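Local coordinates for CRISPR-associated endonuclease Cas9 (Campylobacter jejuni subsp. jejuni serotype O:2, PDB 5X2G), which cleaves both strands of target DNA under the direction of a guide RNA, with its HNH and RuvC-like nuclease domains, in bacterial CRISPR immunity, at a contact of chain A with DNA. Coordinates in Å, arbitrary orientation; residue numbers count along the deposited sequence, not the author numbering.

A contact of chain A with DNA. Residues 245, 248-250, 260, 399, 451. With nucleotides of chain B.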
# COMPACT_ATOMS: atom_id res chain seq x y z
N PHE A 245 -2.81 7.25 15.18
CA PHE A 245 -2.84 7.69 13.79
C PHE A 245 -3.02 9.20 13.66
O PHE A 245 -3.42 9.68 12.60
CB PHE A 245 -3.95 6.96 13.03
CG PHE A 245 -5.32 7.14 13.63
CD1 PHE A 245 -6.10 8.24 13.32
CD2 PHE A 245 -5.82 6.19 14.52
CE1 PHE A 245 -7.35 8.40 13.88
CE2 PHE A 245 -7.08 6.35 15.08
CZ PHE A 245 -7.84 7.46 14.76
N LEU A 248 -1.69 11.19 10.74
CA LEU A 248 -2.32 11.05 9.43
C LEU A 248 -3.44 12.06 9.20
O LEU A 248 -3.85 12.25 8.05
CB LEU A 248 -2.87 9.63 9.26
CG LEU A 248 -1.84 8.51 9.41
CD1 LEU A 248 -2.49 7.14 9.26
CD2 LEU A 248 -0.70 8.68 8.41
N VAL A 249 -3.94 12.70 10.26
CA VAL A 249 -4.98 13.71 10.09
C VAL A 249 -4.42 14.88 9.29
O VAL A 249 -3.28 15.32 9.50
CB VAL A 249 -5.51 14.17 11.46
CG1 VAL A 249 -6.65 15.16 11.29
CG2 VAL A 249 -5.95 12.97 12.29
N GLY A 250 -5.23 15.39 8.37
CA GLY A 250 -4.80 16.51 7.55
C GLY A 250 -4.78 17.82 8.31
O GLY A 250 -5.19 17.92 9.47
N ARG A 260 -6.86 19.58 11.35
CA ARG A 260 -8.29 19.73 11.10
C ARG A 260 -9.08 19.43 12.37
O ARG A 260 -8.66 18.65 13.23
CB ARG A 260 -8.72 18.80 9.97
CG ARG A 260 -8.13 19.19 8.62
CD ARG A 260 -8.29 18.08 7.59
NE ARG A 260 -7.81 18.51 6.28
CZ ARG A 260 -7.78 17.73 5.20
NH1 ARG A 260 -8.19 16.47 5.27
NH2 ARG A 260 -7.32 18.21 4.05
N HIS A 399 -13.21 14.32 10.29
CA HIS A 399 -12.78 15.68 10.57
C HIS A 399 -13.36 16.63 9.53
O HIS A 399 -13.70 16.23 8.42
CB HIS A 399 -11.25 15.81 10.56
CG HIS A 399 -10.56 14.96 11.58
ND1 HIS A 399 -10.53 13.58 11.51
CD2 HIS A 399 -9.86 15.29 12.70
CE1 HIS A 399 -9.84 13.10 12.53
NE2 HIS A 399 -9.43 14.12 13.27
N ASP A 451 0.06 16.05 1.28
CA ASP A 451 -0.76 15.28 2.20
C ASP A 451 -2.01 14.72 1.54
O ASP A 451 -2.63 13.80 2.10
CB ASP A 451 -1.15 16.14 3.40
CG ASP A 451 0.04 16.49 4.28
OD1 ASP A 451 0.99 15.67 4.34
OD2 ASP A 451 0.04 17.57 4.90
P DG B 16 -13.69 4.06 13.84
OP1 DG B 16 -14.33 4.63 15.04
OP2 DG B 16 -14.40 4.12 12.54
O5' DG B 16 -12.25 4.72 13.64
C5' DG B 16 -12.00 5.54 12.51
C4' DG B 16 -10.51 5.80 12.38
O4' DG B 16 -9.84 4.57 12.03
C3' DG B 16 -10.14 6.77 11.28
O3' DG B 16 -10.18 8.10 11.78
C2' DG B 16 -8.72 6.35 10.94
C1' DG B 16 -8.80 4.83 11.10
N9 DG B 16 -9.08 4.11 9.86
C8 DG B 16 -10.20 3.37 9.57
N7 DG B 16 -10.17 2.83 8.38
C5 DG B 16 -8.96 3.24 7.85
C6 DG B 16 -8.38 2.97 6.58
O6 DG B 16 -8.84 2.29 5.66
N1 DG B 16 -7.14 3.58 6.44
C2 DG B 16 -6.53 4.35 7.40
N2 DG B 16 -5.33 4.86 7.08
N3 DG B 16 -7.06 4.62 8.59
C4 DG B 16 -8.27 4.03 8.74
P DC B 17 -10.84 9.27 10.91
OP1 DC B 17 -11.15 10.39 11.82
OP2 DC B 17 -11.92 8.67 10.09
O5' DC B 17 -9.66 9.72 9.92
C5' DC B 17 -8.44 10.21 10.45
C4' DC B 17 -7.35 10.17 9.41
O4' DC B 17 -7.06 8.80 9.06
C3' DC B 17 -7.70 10.84 8.09
O3' DC B 17 -7.44 12.24 8.15
C2' DC B 17 -6.75 10.13 7.13
C1' DC B 17 -6.73 8.71 7.68
N1 DC B 17 -7.69 7.80 7.02
C2 DC B 17 -7.38 7.25 5.76
O2 DC B 17 -6.30 7.54 5.23
N3 DC B 17 -8.27 6.43 5.17
C4 DC B 17 -9.43 6.14 5.77
N4 DC B 17 -10.27 5.32 5.14
C5 DC B 17 -9.77 6.69 7.04
C6 DC B 17 -8.88 7.50 7.62
P DA B 18 -8.14 13.24 7.12
OP1 DA B 18 -7.77 14.62 7.50
OP2 DA B 18 -9.57 12.87 7.03
O5' DA B 18 -7.44 12.91 5.72
C5' DA B 18 -6.04 13.12 5.56
C4' DA B 18 -5.58 12.74 4.16
O4' DA B 18 -5.57 11.29 4.01
C3' DA B 18 -6.48 13.23 3.05
O3' DA B 18 -6.12 14.56 2.69
C2' DA B 18 -6.17 12.24 1.93
C1' DA B 18 -5.99 10.94 2.70
N9 DA B 18 -7.22 10.15 2.81
C8 DA B 18 -8.13 10.19 3.83
N7 DA B 18 -9.14 9.37 3.67
C5 DA B 18 -8.87 8.74 2.46
C6 DA B 18 -9.56 7.75 1.73
N6 DA B 18 -10.71 7.21 2.14
N1 DA B 18 -9.01 7.34 0.57
C2 DA B 18 -7.86 7.89 0.16
N3 DA B 18 -7.12 8.82 0.77
C4 DA B 18 -7.69 9.21 1.92
O HOH W 1 -11.14 12.31 9.04
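In this backbone contact with a DNA strand of the sgRNA complex, probably the target strand paired with the guide, OP1 of the DA18 phosphate accepts from two donors. Gly250 N donates to OP1 of DA18 at 2.8 Å, fairly straight (161° at H). Arg260 adds a salt bridge and a more bent hydrogen bond, NH1 lying 2.9 Å from OP1 of DA18, with the oxygen tilted 30° out of the guanidinium plane. A water 2.8 Å from ND1 of His399 also meets OP2 of DA18 and O5' of DC17, and so joins the imidazole to two successive phosphates. Upstream, Phe245 lays one face of its ring, near the rim, against the DG16 deoxyribose, CE1 3.8 Å from C2'; its CG sits in the crowded position between backbone N and carbonyl carbon. The Leu248 carbonyl O approaches DA18 C5' (3.4 Å), and Val249 CA lies near DC17 O3'.

Behind this first shell, the Arg260 side chain runs extended from CG to NE, and CA of Gly250 packs over the rim of its guanidinium, which would help keep the two donors together. Val249 CG1, anti to the backbone N (chi1 -176°), lies 3.4 Å above the His399 ring plane and should limit its tilt. The contacts fall on sugars and phosphates of paired nucleotides, which suggests grip with little reading of sequence. The site is built from loop residue Phe245, the 3-10 helix 246-248, the loop after it, and the loops bearing Arg260 and His399; 3-10 helix 450-452 contributes Asp451 beside the DA18 sugar. The centre of the site lies about 31 Å from Asp14, the RuvC active-site residue.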